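Local coordinates for FEZ-1 protein (PDB 5WCK) that probably hydrolyses beta-lactam antibiotics as a monomeric, zinc-dependent subclass B3 metallo-beta-lactamase, at residues H144-W156 with Y189-L203. The protein carries 2 engineered substitutions. Residues are numbered along the deposited sequence; the frame is centred on the assembly and turned at random. Where two conformers were deposited one is given.
Sequences HLTPGHTRGCTTW and YPKIAEDYKHSIKVL. With ZN (zinc ion), chain D.
In the metallo-beta-lactamase fold, the zinc-binding loop between strands 139-145 and 154-162 rests on helix 192-204, and G148 and the zinc ligand H149 meet Y196. CA of G148 sits over one face of the Y196 ring in a CH-pi contact, 3.7 Å from the centroid. G148 has no side chain, which lets its backbone lie against the ring, with phi 131° and psi -62°, a conformation suited to glycine. H149 has CG anti to its backbone N (chi1 -178°), turning the imidazole from the helix so that NE2 binds zinc at 2.1 Å beside H71 and H73. Beyond the loop, G176 O accepts from both H149 ND1 and Y196 OH. The Y189 ring lies between R151 CG, 4.1 Å from its centroid, and I192 CA over the opposite face; R151 NH1 is 3.5 Å from Y189 CD1, and NH2 is hydrogen-bonded to T188 O. Y189 OH donates to the anti lone pair of D195 OD2 at 2.6 Å, while a water donates to both that oxygen and R151 O. G176 is thus the second-shell partner of H149, with Y196 one layer further out, and the ND1 bond would be expected to fix the imidazole's rotation and strengthen NE2 as a zinc ligand.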
ATOM      1  N   HIS A 144       1.741  -7.492   7.207  1.00  4.97           N
ATOM      2  CA  HIS A 144       3.060  -8.100   7.159  1.00  5.98           C
ATOM      3  C   HIS A 144       4.106  -6.998   7.075  1.00  6.66           C
ATOM      4  O   HIS A 144       4.076  -6.187   6.157  1.00  7.41           O
ATOM      5  CB  HIS A 144       3.225  -9.061   5.984  1.00  6.03           C
ATOM      6  CG  HIS A 144       2.218 -10.154   5.967  1.00  6.39           C
ATOM      7  ND1 HIS A 144       2.454 -11.397   6.513  1.00 10.84           N
ATOM      8  CD2 HIS A 144       0.952 -10.171   5.493  1.00  8.20           C
ATOM      9  CE1 HIS A 144       1.381 -12.154   6.314  1.00 10.35           C
ATOM     10  NE2 HIS A 144       0.460 -11.428   5.707  1.00  9.53           N
ATOM     11  N   LEU A 145       5.033  -6.994   8.034  1.00  7.04           N
ATOM     12  CA  LEU A 145       6.137  -6.061   7.989  1.00  5.16           C
ATOM     13  C   LEU A 145       7.112  -6.516   6.896  1.00  5.91           C
ATOM     14  O   LEU A 145       7.738  -7.588   7.004  1.00  7.24           O
ATOM     15  CB  LEU A 145       6.799  -5.998   9.368  1.00  6.52           C
ATOM     16  CG  LEU A 145       7.984  -5.053   9.517  1.00  7.98           C
ATOM     17  CD1 LEU A 145       7.639  -3.635   9.175  1.00  6.59           C
ATOM     18  CD2 LEU A 145       8.537  -5.135  10.930  1.00 11.24           C
ATOM     19  N   THR A 146       7.240  -5.676   5.870  1.00  4.89           N
ATOM     20  CA  THR A 146       8.173  -5.881   4.783  1.00  5.84           C
ATOM     21  C   THR A 146       9.004  -4.617   4.663  1.00  5.30           C
ATOM     22  O   THR A 146       8.770  -3.779   3.793  1.00  5.41           O
ATOM     23  CB  THR A 146       7.436  -6.229   3.483  1.00  6.71           C
ATOM     24  OG1 THR A 146       6.492  -5.216   3.130  1.00  7.03           O
ATOM     25  CG2 THR A 146       6.742  -7.568   3.619  1.00  7.73           C
ATOM     26  N   PRO A 147       9.964  -4.434   5.593  1.00  5.19           N
ATOM     27  CA  PRO A 147      10.673  -3.167   5.714  1.00  5.81           C
ATOM     28  C   PRO A 147      11.803  -2.990   4.703  1.00  5.52           C
ATOM     29  O   PRO A 147      12.181  -3.917   3.978  1.00  6.84           O
ATOM     30  CB  PRO A 147      11.219  -3.263   7.141  1.00  7.49           C
ATOM     31  CG  PRO A 147      11.546  -4.727   7.297  1.00  8.44           C
ATOM     32  CD  PRO A 147      10.441  -5.441   6.553  1.00  6.20           C
ATOM     33  N   GLY A 148      12.311  -1.764   4.675  1.00  5.87           N
ATOM     34  CA  GLY A 148      13.409  -1.353   3.799  1.00  6.48           C
ATOM     35  C   GLY A 148      13.063  -0.066   3.074  1.00  6.24           C
ATOM     36  O   GLY A 148      13.698   0.983   3.287  1.00  6.64           O
ATOM     37  N   HIS A 149      12.006  -0.125   2.249  1.00  4.73           N
ATOM     38  CA  HIS A 149      11.502   1.051   1.547  1.00  5.98           C
ATOM     39  C   HIS A 149      11.114   2.146   2.548  1.00  4.98           C
ATOM     40  O   HIS A 149      11.396   3.327   2.321  1.00  6.18           O
ATOM     41  CB  HIS A 149      10.369   0.671   0.582  1.00  6.00           C
ATOM     42  CG  HIS A 149       9.870   1.842  -0.182  1.00  6.12           C
ATOM     43  ND1 HIS A 149      10.489   2.308  -1.328  1.00  6.16           N
ATOM     44  CD2 HIS A 149       8.842   2.675   0.078  1.00  5.28           C
ATOM     45  CE1 HIS A 149       9.833   3.393  -1.753  1.00  6.30           C
ATOM     46  NE2 HIS A 149       8.816   3.637  -0.903  1.00  5.77           N
ATOM     47  N   THR A 150      10.395   1.745   3.598  1.00  5.52           N
ATOM     48  CA  THR A 150      10.273   2.507   4.831  1.00  5.64           C
ATOM     49  C   THR A 150      10.503   1.538   5.979  1.00  6.00           C
ATOM     50  O   THR A 150      10.530   0.321   5.799  1.00  6.99           O
ATOM     51  CB  THR A 150       8.914   3.205   4.998  1.00  5.32           C
ATOM     52  OG1 THR A 150       7.928   2.202   5.245  1.00  5.19           O
ATOM     53  CG2 THR A 150       8.536   4.077   3.828  1.00  7.46           C
ATOM     54  N   ARG A 151      10.736   2.083   7.172  1.00  5.59           N
ATOM     55  CA  ARG A 151      11.035   1.224   8.317  1.00  5.39           C
ATOM     56  C   ARG A 151       9.853   0.297   8.616  1.00  4.80           C
ATOM     57  O   ARG A 151      10.060  -0.826   9.085  1.00  5.85           O
ATOM     58  CB  ARG A 151      11.285   2.086   9.555  1.00  6.91           C
ATOM     59  CG  ARG A 151      12.479   3.015   9.454  1.00  7.17           C
ATOM     60  CD  ARG A 151      12.538   3.867  10.707  1.00  8.26           C
ATOM     61  NE  ARG A 151      13.651   4.801  10.776  1.00  6.48           N
ATOM     62  CZ  ARG A 151      14.881   4.509  11.166  1.00  7.49           C
ATOM     63  NH1 ARG A 151      15.217   3.257  11.455  1.00 10.19           N
ATOM     64  NH2 ARG A 151      15.779   5.493  11.239  1.00  6.67           N
ATOM     65  N   GLY A 152       8.626   0.784   8.374  1.00  5.35           N
ATOM     66  CA  GLY A 152       7.411   0.051   8.714  1.00  5.87           C
ATOM     67  C   GLY A 152       6.547  -0.317   7.521  1.00  6.11           C
ATOM     68  O   GLY A 152       5.361  -0.579   7.702  1.00  6.63           O
ATOM     69  N   CYS A 153       7.130  -0.398   6.329  1.00  5.35           N
ATOM     70  CA  CYS A 153       6.358  -0.715   5.135  1.00  6.05           C
ATOM     71  C   CYS A 153       5.576  -2.006   5.369  1.00  5.95           C
ATOM     72  O   CYS A 153       6.138  -3.002   5.883  1.00  6.61           O
ATOM     73  CB  CYS A 153       7.291  -0.886   3.949  1.00  5.05           C
ATOM     74  SG  CYS A 153       6.369  -1.236   2.434  1.00  6.90           S
ATOM     75  N   THR A 154       4.290  -1.955   5.005  1.00  4.29           N
ATOM     76  CA  THR A 154       3.317  -3.002   5.297  1.00  4.14           C
ATOM     77  C   THR A 154       2.816  -3.582   3.976  1.00  5.48           C
ATOM     78  O   THR A 154       2.318  -2.859   3.140  1.00  6.03           O
ATOM     79  CB  THR A 154       2.155  -2.475   6.147  1.00  6.09           C
ATOM     80  OG1 THR A 154       2.722  -1.889   7.326  1.00  4.95           O
ATOM     81  CG2 THR A 154       1.150  -3.551   6.518  1.00  4.71           C
ATOM     82  N   THR A 155       2.897  -4.907   3.872  1.00  5.46           N
ATOM     83  CA  THR A 155       2.250  -5.660   2.819  1.00  4.03           C
ATOM     84  C   THR A 155       0.979  -6.259   3.426  1.00  4.26           C
ATOM     85  O   THR A 155       1.045  -7.021   4.395  1.00  5.88           O
ATOM     86  CB  THR A 155       3.193  -6.730   2.273  1.00  4.77           C
ATOM     87  OG1 THR A 155       4.231  -6.056   1.552  1.00  5.91           O
ATOM     88  CG2 THR A 155       2.493  -7.692   1.333  1.00  5.56           C
ATOM     89  N   TRP A 156      -0.163  -5.897   2.863  1.00  4.15           N
ATOM     90  CA  TRP A 156      -1.472  -6.278   3.388  1.00  6.36           C
ATOM     91  C   TRP A 156      -1.967  -7.523   2.657  1.00  6.43           C
ATOM     92  O   TRP A 156      -1.918  -7.551   1.445  1.00  6.82           O
ATOM     93  CB  TRP A 156      -2.466  -5.116   3.239  1.00  6.13           C
ATOM     94  CG  TRP A 156      -2.251  -3.981   4.200  1.00  5.39           C
ATOM     95  CD1 TRP A 156      -1.688  -2.755   3.972  1.00  7.10           C
ATOM     96  CD2 TRP A 156      -2.595  -4.011   5.585  1.00  3.89           C
ATOM     97  NE1 TRP A 156      -1.638  -2.025   5.136  1.00  5.55           N
ATOM     98  CE2 TRP A 156      -2.220  -2.765   6.137  1.00  5.33           C
ATOM     99  CE3 TRP A 156      -3.205  -4.970   6.392  1.00  6.12           C
ATOM    100  CZ2 TRP A 156      -2.431  -2.492   7.488  1.00  5.79           C
ATOM    101  CZ3 TRP A 156      -3.429  -4.683   7.717  1.00  6.67           C
ATOM    102  CH2 TRP A 156      -3.028  -3.463   8.253  1.00  5.42           C
ATOM    103  N   TYR A 189      19.565   4.677   9.446  1.00  7.01           N
ATOM    104  CA  TYR A 189      18.818   3.405   9.354  1.00  8.21           C
ATOM    105  C   TYR A 189      19.798   2.285   9.053  1.00  7.20           C
ATOM    106  O   TYR A 189      19.842   1.751   7.953  1.00  8.53           O
ATOM    107  CB  TYR A 189      17.743   3.574   8.283  1.00  8.29           C
ATOM    108  CG  TYR A 189      16.760   2.450   8.031  1.00  6.60           C
ATOM    109  CD1 TYR A 189      16.612   1.349   8.865  1.00  8.02           C
ATOM    110  CD2 TYR A 189      15.953   2.521   6.904  1.00  7.06           C
ATOM    111  CE1 TYR A 189      15.700   0.340   8.581  1.00  6.61           C
ATOM    112  CE2 TYR A 189      15.009   1.549   6.629  1.00  6.69           C
ATOM    113  CZ  TYR A 189      14.914   0.429   7.438  1.00  6.34           C
ATOM    114  OH  TYR A 189      13.974  -0.528   7.147  1.00  7.37           O
ATOM    115  N   PRO A 190      20.662   1.903  10.016  1.00  6.63           N
ATOM    116  CA  PRO A 190      21.722   0.947   9.726  1.00  7.00           C
ATOM    117  C   PRO A 190      21.256  -0.416   9.204  1.00  7.54           C
ATOM    118  O   PRO A 190      21.989  -1.057   8.434  1.00  8.04           O
ATOM    119  CB  PRO A 190      22.427   0.770  11.081  1.00  7.91           C
ATOM    120  CG  PRO A 190      22.107   2.047  11.828  1.00 10.02           C
ATOM    121  CD  PRO A 190      20.741   2.479  11.371  1.00  9.26           C
ATOM    122  N   LYS A 191      20.057  -0.833   9.610  1.00  8.60           N
ATOM    123  CA  LYS A 191      19.576  -2.180   9.215  1.00  8.37           C
ATOM    124  C   LYS A 191      18.816  -2.137   7.879  1.00  9.28           C
ATOM    125  O   LYS A 191      18.151  -3.126   7.520  1.00  7.87           O
ATOM    126  CB  LYS A 191      18.680  -2.754  10.311  1.00  9.44           C
ATOM    127  CG  LYS A 191      19.437  -3.093  11.590  1.00 12.58           C
ATOM    128  CD  LYS A 191      18.635  -3.826  12.625  1.00 18.63           C
ATOM    129  CE  LYS A 191      19.503  -4.222  13.802  1.00 32.51           C
ATOM    130  NZ  LYS A 191      18.711  -4.899  14.856  1.00 46.28           N
ATOM    131  N   ILE A 192      18.906  -1.033   7.129  1.00  7.02           N
ATOM    132  CA  ILE A 192      18.129  -0.901   5.885  1.00  6.12           C
ATOM    133  C   ILE A 192      18.337  -2.125   4.976  1.00  7.60           C
ATOM    134  O   ILE A 192      17.340  -2.661   4.483  1.00  6.36           O
ATOM    135  CB  ILE A 192      18.417   0.426   5.145  1.00  6.09           C
ATOM    136  CG1 ILE A 192      17.512   0.589   3.912  1.00  6.22           C
ATOM    137  CG2 ILE A 192      19.893   0.610   4.814  1.00  6.96           C
ATOM    138  CD1 ILE A 192      17.592   1.943   3.282  1.00  7.06           C
ATOM    139  N   ALA A 193      19.583  -2.523   4.698  1.00  7.24           N
ATOM    140  CA  ALA A 193      19.829  -3.641   3.757  1.00  6.56           C
ATOM    141  C   ALA A 193      19.345  -4.970   4.370  1.00  8.12           C
ATOM    142  O   ALA A 193      18.735  -5.795   3.682  1.00  7.73           O
ATOM    143  CB  ALA A 193      21.284  -3.700   3.341  1.00  8.30           C
ATOM    144  N   GLU A 194      19.550  -5.172   5.675  1.00  7.08           N
ATOM    145  CA  GLU A 194      19.072  -6.392   6.332  0.50  8.36           C
ATOM    146  C   GLU A 194      17.543  -6.469   6.226  1.00  7.03           C
ATOM    147  O   GLU A 194      16.968  -7.556   6.042  1.00  6.48           O
ATOM    148  CB  GLU A 194      19.532  -6.413   7.787  0.50 12.60           C
ATOM    149  CG  GLU A 194      21.047  -6.440   7.925  0.50 13.29           C
ATOM    150  CD  GLU A 194      21.510  -6.313   9.368  0.50 28.16           C
ATOM    151  OE1 GLU A 194      20.949  -7.036  10.216  0.50 26.41           O
ATOM    152  OE2 GLU A 194      22.404  -5.476   9.648  0.50 21.77           O
ATOM    153  N   ASP A 195      16.891  -5.308   6.333  1.00  5.84           N
ATOM    154  CA  ASP A 195      15.438  -5.200   6.261  1.00  5.88           C
ATOM    155  C   ASP A 195      14.927  -5.573   4.858  1.00  6.11           C
ATOM    156  O   ASP A 195      13.985  -6.368   4.737  1.00  6.97           O
ATOM    157  CB  ASP A 195      14.980  -3.808   6.710  1.00  6.23           C
ATOM    158  CG  ASP A 195      14.817  -3.684   8.222  1.00  6.75           C
ATOM    159  OD1 ASP A 195      15.172  -4.643   8.969  1.00  9.19           O
ATOM    160  OD2 ASP A 195      14.332  -2.623   8.658  1.00  7.77           O
ATOM    161  N   TYR A 196      15.533  -5.010   3.812  1.00  5.02           N
ATOM    162  CA  TYR A 196      15.163  -5.384   2.433  1.00  5.63           C
ATOM    163  C   TYR A 196      15.335  -6.899   2.242  1.00  6.25           C
ATOM    164  O   TYR A 196      14.487  -7.548   1.589  1.00  5.09           O
ATOM    165  CB  TYR A 196      16.012  -4.637   1.399  1.00  5.58           C
ATOM    166  CG  TYR A 196      15.533  -3.259   1.013  1.00  5.20           C
ATOM    167  CD1 TYR A 196      14.516  -3.092   0.088  1.00  6.00           C
ATOM    168  CD2 TYR A 196      16.159  -2.115   1.478  1.00  5.24           C
ATOM    169  CE1 TYR A 196      14.103  -1.834  -0.335  1.00  3.87           C
ATOM    170  CE2 TYR A 196      15.728  -0.845   1.109  1.00  5.00           C
ATOM    171  CZ  TYR A 196      14.713  -0.704   0.173  1.00  5.35           C
ATOM    172  OH  TYR A 196      14.308   0.540  -0.248  1.00  5.33           O
ATOM    173  N   LYS A 197      16.427  -7.452   2.767  1.00  5.22           N
ATOM    174  CA  LYS A 197      16.690  -8.897   2.591  1.00  6.65           C
ATOM    175  C   LYS A 197      15.607  -9.727   3.272  1.00  6.55           C
ATOM    176  O   LYS A 197      15.131 -10.722   2.723  1.00  6.18           O
ATOM    177  CB  LYS A 197      18.099  -9.243   3.078  1.00  6.98           C
ATOM    178  CG  LYS A 197      19.186  -8.636   2.210  1.00  7.58           C
ATOM    179  CD  LYS A 197      20.583  -8.740   2.787  1.00  7.61           C
ATOM    180  CE  LYS A 197      21.588  -7.882   2.052  1.00  7.96           C
ATOM    181  NZ  LYS A 197      22.938  -8.031   2.666  1.00 10.70           N
ATOM    182  N   HIS A 198      15.189  -9.294   4.456  1.00  4.97           N
ATOM    183  CA  HIS A 198      14.099  -9.944   5.157  1.00  6.49           C
ATOM    184  C   HIS A 198      12.812  -9.858   4.336  1.00  6.53           C
ATOM    185  O   HIS A 198      12.086 -10.843   4.207  1.00  6.57           O
ATOM    186  CB  HIS A 198      13.906  -9.339   6.553  1.00  7.01           C
ATOM    187  CG  HIS A 198      12.750  -9.925   7.274  1.00  9.63           C
ATOM    188  ND1 HIS A 198      12.763 -11.229   7.746  1.00 14.94           N
ATOM    189  CD2 HIS A 198      11.540  -9.417   7.571  1.00 13.22           C
ATOM    190  CE1 HIS A 198      11.600 -11.474   8.333  1.00 11.46           C
ATOM    191  NE2 HIS A 198      10.833 -10.405   8.222  1.00 13.76           N
ATOM    192  N   SER A 199      12.522  -8.677   3.775  1.00  5.70           N
ATOM    193  CA  SER A 199      11.330  -8.499   2.955  1.00  5.19           C
ATOM    194  C   SER A 199      11.348  -9.469   1.766  1.00  4.83           C
ATOM    195  O   SER A 199      10.323 -10.026   1.393  1.00  4.83           O
ATOM    196  CB  SER A 199      11.189  -7.105   2.470  1.00  5.57           C
ATOM    197  OG  SER A 199      10.866  -6.239   3.536  1.00  6.79           O
ATOM    198  N   ILE A 200      12.505  -9.589   1.131  1.00  4.94           N
ATOM    199  CA  ILE A 200      12.657 -10.518  -0.009  1.00  4.71           C
ATOM    200  C   ILE A 200      12.342 -11.947   0.442  1.00  6.62           C
ATOM    201  O   ILE A 200      11.587 -12.666  -0.232  1.00  6.21           O
ATOM    202  CB  ILE A 200      14.051 -10.407  -0.641  1.00  5.75           C
ATOM    203  CG1 ILE A 200      14.209  -9.053  -1.336  1.00  6.33           C
ATOM    204  CG2 ILE A 200      14.306 -11.561  -1.598  1.00  7.03           C
ATOM    205  CD1 ILE A 200      15.613  -8.658  -1.614  1.00  7.62           C
ATOM    206  N   LYS A 201      12.918 -12.355   1.570  1.00  5.59           N
ATOM    207  CA  LYS A 201      12.667 -13.714   2.052  1.00  6.76           C
ATOM    208  C   LYS A 201      11.163 -13.926   2.285  1.00  6.51           C
ATOM    209  O   LYS A 201      10.604 -14.970   1.882  1.00  9.18           O
ATOM    210  CB  LYS A 201      13.490 -13.990   3.308  1.00  6.35           C
ATOM    211  CG  LYS A 201      13.259 -15.364   3.896  1.00  9.59           C
ATOM    212  CD  LYS A 201      14.130 -15.605   5.107  1.00 13.40           C
ATOM    213  CE  LYS A 201      13.940 -16.997   5.687  1.00 18.24           C
ATOM    214  NZ  LYS A 201      14.776 -17.182   6.900  1.00 27.00           N
ATOM    215  N   VAL A 202      10.505 -12.979   2.969  1.00  5.38           N
ATOM    216  CA  VAL A 202       9.061 -13.071   3.286  1.00  7.19           C
ATOM    217  C   VAL A 202       8.249 -13.138   1.989  1.00  6.14           C
ATOM    218  O   VAL A 202       7.372 -14.005   1.833  1.00  7.73           O
ATOM    219  CB  VAL A 202       8.607 -11.880   4.154  1.00  9.26           C
ATOM    220  CG1 VAL A 202       7.091 -11.688   4.201  1.00  9.70           C
ATOM    221  CG2 VAL A 202       9.200 -11.997   5.552  1.00 11.33           C
ATOM    222  N   LEU A 203       8.513 -12.213   1.066  1.00  5.14           N
ATOM    223  CA  LEU A 203       7.675 -12.130  -0.134  1.00  5.22           C
ATOM    224  C   LEU A 203       7.898 -13.327  -1.082  1.00  6.00           C
ATOM    225  O   LEU A 203       6.927 -13.819  -1.719  1.00  7.29           O
ATOM    226  CB  LEU A 203       7.950 -10.793  -0.824  1.00  6.45           C
ATOM    227  CG  LEU A 203       7.376  -9.587  -0.102  1.00  7.32           C
ATOM    228  CD1 LEU A 203       7.933  -8.327  -0.733  1.00 11.52           C
ATOM    229  CD2 LEU A 203       5.851  -9.567  -0.099  1.00  9.87           C
TER
HETATM  230 ZN    ZN D 302       7.448   5.202  -0.875  1.00  8.50          ZN
HETATM  231  O   HOH W   1       8.078  -9.608   8.603  1.00 26.70           O
HETATM  232  O   HOH W   2      12.459  -1.530  10.360  1.00  8.43           O
HETATM  233  O   HOH W   3       6.453   6.052  -2.346  1.00 18.67           O